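Local coordinates for toxin PAU_02230 (Photorhabdus asymbiotica subsp. asymbiotica ATCC 43949, PDB 6HV6), which acts as a bacterial protein toxin, also known as PaTox, at residues A[123-128]-A[147-152]. The protein carries 1 engineered substitution. Sequence-based numbering, arbitrary orientation.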
loop_
_atom_site.group_PDB
_atom_site.type_symbol
_atom_site.label_atom_id
_atom_site.label_comp_id
_atom_site.label_asym_id
_atom_site.label_seq_id
_atom_site.Cartn_x
_atom_site.Cartn_y
_atom_site.Cartn_z
ATOM N N ASP A 123 12.173 24.072 22.235
ATOM C CA ASP A 123 12.628 22.963 23.062
ATOM C C ASP A 123 11.631 22.631 24.160
ATOM O O ASP A 123 11.612 21.501 24.657
ATOM C CB ASP A 123 13.970 23.296 23.701
ATOM C CG ASP A 123 15.140 23.148 22.739
ATOM O OD1 ASP A 123 15.011 22.463 21.703
ATOM O OD2 ASP A 123 16.191 23.712 23.048
ATOM N N ASN A 124 10.823 23.606 24.575
ATOM C CA ASN A 124 9.853 23.334 25.630
ATOM C C ASN A 124 8.855 22.260 25.224
ATOM O O ASN A 124 8.234 21.644 26.096
ATOM C CB ASN A 124 9.109 24.617 25.999
ATOM C CG ASN A 124 8.076 25.000 24.957
ATOM O OD1 ASN A 124 8.410 25.539 23.906
ATOM N ND2 ASN A 124 6.811 24.701 25.238
ATOM N N PHE A 125 8.680 22.020 23.920
ATOM C CA PHE A 125 7.785 20.960 23.481
ATOM C C PHE A 125 8.423 19.585 23.603
ATOM O O PHE A 125 7.702 18.583 23.611
ATOM C CB PHE A 125 7.348 21.186 22.022
ATOM C CG PHE A 125 6.489 22.401 21.830
ATOM C CD1 PHE A 125 5.465 22.684 22.708
ATOM C CD2 PHE A 125 6.706 23.260 20.770
ATOM C CE1 PHE A 125 4.658 23.797 22.539
ATOM C CE2 PHE A 125 5.913 24.380 20.605
ATOM C CZ PHE A 125 4.895 24.653 21.494
ATOM N N ASN A 126 9.754 19.509 23.704
ATOM C CA ASN A 126 10.392 18.197 23.739
ATOM C C ASN A 126 9.981 17.377 24.962
ATOM O O ASN A 126 9.943 16.145 24.897
ATOM C CB ASN A 126 11.907 18.357 23.709
ATOM C CG ASN A 126 12.400 18.822 22.369
ATOM O OD1 ASN A 126 11.736 18.612 21.344
ATOM N ND2 ASN A 126 13.570 19.416 22.350
ATOM N N GLY A 127 9.700 18.012 26.078
ATOM C CA GLY A 127 9.355 17.161 27.203
ATOM C C GLY A 127 7.930 16.639 27.234
ATOM O O GLY A 127 7.591 15.856 28.128
ATOM N N LEU A 128 7.092 17.028 26.279
ATOM C CA LEU A 128 5.657 16.806 26.358
ATOM C C LEU A 128 5.273 15.439 25.804
ATOM O O LEU A 128 5.905 14.914 24.886
ATOM C CB LEU A 128 4.910 17.901 25.598
ATOM C CG LEU A 128 5.157 19.332 26.087
ATOM C CD1 LEU A 128 4.265 20.328 25.353
ATOM C CD2 LEU A 128 4.941 19.427 27.590
ATOM N N LYS A 147 2.460 25.205 15.166
ATOM C CA LYS A 147 1.788 23.993 14.720
ATOM C C LYS A 147 2.681 23.182 13.780
ATOM O O LYS A 147 2.784 21.960 13.918
ATOM C CB LYS A 147 0.463 24.350 14.046
ATOM C CG LYS A 147 -0.628 24.944 14.981
ATOM C CD LYS A 147 -1.980 24.928 14.259
ATOM C CE LYS A 147 -2.992 25.936 14.840
ATOM N NZ LYS A 147 -3.271 25.747 16.304
ATOM N N GLY A 148 3.350 23.841 12.826
ATOM C CA GLY A 148 4.258 23.114 11.943
ATOM C C GLY A 148 5.366 22.412 12.709
ATOM O O GLY A 148 5.645 21.234 12.483
ATOM N N VAL A 149 5.996 23.128 13.647
ATOM C CA VAL A 149 7.012 22.536 14.516
ATOM C C VAL A 149 6.456 21.305 15.226
ATOM O O VAL A 149 7.102 20.256 15.285
ATOM C CB VAL A 149 7.518 23.580 15.533
ATOM C CG1 VAL A 149 8.296 22.898 16.653
ATOM C CG2 VAL A 149 8.390 24.634 14.843
ATOM N N LEU A 150 5.246 21.425 15.783
ATOM C CA LEU A 150 4.642 20.315 16.510
ATOM C C LEU A 150 4.399 19.132 15.592
ATOM O O LEU A 150 4.660 17.985 15.967
ATOM C CB LEU A 150 3.322 20.761 17.163
ATOM C CG LEU A 150 3.501 21.620 18.411
ATOM C CD1 LEU A 150 2.205 22.383 18.765
ATOM C CD2 LEU A 150 3.973 20.758 19.599
ATOM N N ALA A 151 3.886 19.392 14.388
ATOM C CA ALA A 151 3.754 18.327 13.402
ATOM C C ALA A 151 5.103 17.682 13.114
ATOM O O ALA A 151 5.203 16.456 13.002
ATOM C CB ALA A 151 3.147 18.879 12.118
ATOM N N GLY A 152 6.159 18.492 13.000
ATOM C CA GLY A 152 7.483 17.926 12.804
ATOM C C GLY A 152 7.897 17.024 13.952
ATOM O O GLY A 152 8.367 15.903 13.739
#
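F125 meets the flank of helix 144-176 through a single close touch, an example of a loop packed against a helix largely through one buried aromatic side chain. The loop joins helix 101-115 to helix 130-138. The methyl CD2 of L150 lies over one face of the ring as a CH-pi contact, 3.9 Å from the F125 ring centroid and 15° off its normal; the closest pair is L150 CD2 to F125 CG, 3.7 Å, so the methyl leans toward the CB end of the ring. L150 sets off across the helix flank, and with CG anti to its carbonyl carbon (chi1 -76°) it brings CD2 over the ring, the two side chains crossing at about a right angle. L150 also touches R136 and Y137 of helix 130-138. V149 adds a looser touch, its CG1 4.4 Å from F125 CD2 and oblique to the ring. On the opposite face N124 OD1 stands 4.1 Å above the plane of the F125 ring, although N124 as a whole remains exposed, as do D123 and N126 on the loop's polar side. Between these ranges the contact is wholly apolar, so it probably rests on dispersion and buried surface, with a hydrogen bond from K153 NZ to N126 OD1 adding a polar link at its border.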